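Local coordinates for flagella basal body P-ring formation protein FlgA (Salmonella typhimurium, PDB 3TEE) that takes part in assembly of the P-ring of the flagellar basal body in the periplasm, probably as a chaperone, at residues A138-A143 with G186-D191. Numbering follows the deposited sequence.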
loop_
_atom_site.group_PDB
_atom_site.type_symbol
_atom_site.label_atom_id
_atom_site.label_comp_id
_atom_site.label_asym_id
_atom_site.label_seq_id
_atom_site.Cartn_x
_atom_site.Cartn_y
_atom_site.Cartn_z
ATOM N N ALA A 138 11.284 2.097 4.695
ATOM C CA ALA A 138 12.611 2.235 5.288
ATOM C C ALA A 138 12.646 3.430 6.259
ATOM O O ALA A 138 11.821 4.343 6.148
ATOM C CB ALA A 138 13.650 2.437 4.195
ATOM N N TRP A 139 13.582 3.415 7.209
ATOM C CA TRP A 139 13.711 4.540 8.134
ATOM C C TRP A 139 14.554 5.621 7.473
ATOM O O TRP A 139 15.724 5.378 7.169
ATOM C CB TRP A 139 14.357 4.114 9.456
ATOM C CG TRP A 139 13.667 3.016 10.221
ATOM C CD1 TRP A 139 14.273 1.982 10.870
ATOM C CD2 TRP A 139 12.263 2.910 10.515
ATOM N NE1 TRP A 139 13.338 1.240 11.553
ATOM C CE2 TRP A 139 12.096 1.779 11.341
ATOM C CE3 TRP A 139 11.135 3.682 10.189
ATOM C CZ2 TRP A 139 10.845 1.397 11.844
ATOM C CZ3 TRP A 139 9.888 3.287 10.664
ATOM C CH2 TRP A 139 9.749 2.142 11.462
ATOM N N ARG A 140 13.970 6.800 7.218
ATOM C CA ARG A 140 14.731 7.927 6.663
ATOM C C ARG A 140 15.578 8.502 7.806
ATOM O O ARG A 140 16.726 8.903 7.603
ATOM C CB ARG A 140 13.788 9.000 6.069
ATOM C CG ARG A 140 14.492 10.193 5.396
ATOM C CD ARG A 140 15.319 9.802 4.180
ATOM N NE ARG A 140 16.278 10.837 3.775
ATOM C CZ ARG A 140 17.521 10.941 4.238
ATOM N NH1 ARG A 140 17.967 10.099 5.161
ATOM N NH2 ARG A 140 18.322 11.896 3.790
ATOM N N VAL A 141 15.017 8.462 9.021
ATOM C CA VAL A 141 15.672 8.923 10.230
ATOM C C VAL A 141 15.761 7.734 11.190
ATOM O O VAL A 141 14.766 7.044 11.407
ATOM C CB VAL A 141 14.893 10.147 10.804
ATOM C CG1 VAL A 141 15.141 10.343 12.283
ATOM C CG2 VAL A 141 15.215 11.417 10.023
ATOM N N LYS A 142 16.955 7.479 11.729
ATOM C CA LYS A 142 17.169 6.387 12.683
ATOM C C LYS A 142 17.488 6.922 14.072
ATOM O O LYS A 142 18.114 7.966 14.177
ATOM C CB LYS A 142 18.286 5.437 12.206
ATOM C CG LYS A 142 17.948 4.725 10.884
ATOM C CD LYS A 142 19.146 3.973 10.329
ATOM C CE LYS A 142 18.822 3.334 8.998
ATOM N NZ LYS A 142 20.033 2.778 8.340
ATOM N N ALA A 143 17.066 6.206 15.135
ATOM C CA ALA A 143 17.334 6.584 16.520
ATOM C C ALA A 143 18.852 6.765 16.742
ATOM O O ALA A 143 19.642 5.922 16.308
ATOM C CB ALA A 143 16.774 5.530 17.459
ATOM N N GLY A 186 8.507 16.670 15.091
ATOM C CA GLY A 186 8.059 17.119 13.779
ATOM C C GLY A 186 7.956 16.000 12.763
ATOM O O GLY A 186 8.109 14.824 13.093
ATOM N N THR A 187 7.715 16.373 11.511
ATOM C CA THR A 187 7.530 15.428 10.401
ATOM C C THR A 187 8.822 15.238 9.617
ATOM O O THR A 187 9.457 16.219 9.241
ATOM C CB THR A 187 6.376 15.933 9.511
ATOM O OG1 THR A 187 5.229 16.167 10.332
ATOM C CG2 THR A 187 6.023 14.961 8.390
ATOM N N VAL A 188 9.211 13.977 9.374
ATOM C CA VAL A 188 10.404 13.661 8.578
ATOM C C VAL A 188 10.133 13.982 7.084
ATOM O O VAL A 188 9.093 13.591 6.555
ATOM C CB VAL A 188 10.875 12.190 8.757
ATOM C CG1 VAL A 188 12.093 11.885 7.889
ATOM C CG2 VAL A 188 11.189 11.892 10.218
ATOM N N ASP A 189 11.063 14.700 6.427
ATOM C CA ASP A 189 10.954 14.992 5.000
ATOM C C ASP A 189 11.934 14.088 4.223
ATOM O O ASP A 189 12.739 13.384 4.853
ATOM C CB ASP A 189 11.114 16.504 4.686
ATOM C CG ASP A 189 12.487 17.143 4.838
ATOM O OD1 ASP A 189 13.487 16.400 4.951
ATOM O OD2 ASP A 189 12.564 18.392 4.812
ATOM N N SER A 190 11.882 14.122 2.869
ATOM C CA SER A 190 12.734 13.298 1.991
ATOM C C SER A 190 14.248 13.484 2.213
ATOM O O SER A 190 15.013 12.552 1.945
ATOM C CB SER A 190 12.366 13.511 0.528
ATOM O OG SER A 190 12.560 14.861 0.138
ATOM N N ASP A 191 14.669 14.656 2.741
ATOM C CA ASP A 191 16.074 14.969 3.029
ATOM C C ASP A 191 16.542 14.526 4.425
ATOM O O ASP A 191 17.709 14.738 4.780
ATOM C CB ASP A 191 16.345 16.470 2.822
ATOM C CG ASP A 191 16.390 16.880 1.367
ATOM O OD1 ASP A 191 17.352 16.485 0.667
ATOM O OD2 ASP A 191 15.467 17.602 0.925
#
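With CG anti to the backbone N (chi1 -177°) and a bend at chi2 (63°), the chain of Arg140 first passes over Val188 and then carries its guanidinium to the backbone of the turn that follows strand 183-188. Its aliphatic part lies on the valine, Arg140 CB standing 3.8 Å from CG1 of Val188, and Arg140 CG continues to 3.7 Å from the carbonyl O of Asp189. Arg140 NE then donates a nearly straight hydrogen bond of 2.8 Å to Ser190 O. This oxygen lies in the guanidinium plane, at the edge, whereas NE sits well above the plane of the Ser190 carbonyl. Arg140 NH2 comes within 3.1 Å of Asp191 O, but the angle is too poor for a hydrogen bond.

Next to the arginine in the chain, CG2 of Val141 meets CG1 of Val188 at 3.8 Å, and both buried valines also touch Ile194 on strand 194-197. The receiving turn is braced from within: Asp189 OD1 accepts a hydrogen bond from Asn193 N and a weak one of 3.1 Å from Asp191 N. The carboxylates of Asp189 and Asp191 stay apart from the guanidinium, though their charge may still favour its position.

The side chains of Arg140 and Val141 thus pack on the end of strand 183-188 and the turn after it; both residues face Ala168, a classic beta bulge where the chain enters the C-terminal five-stranded sheet.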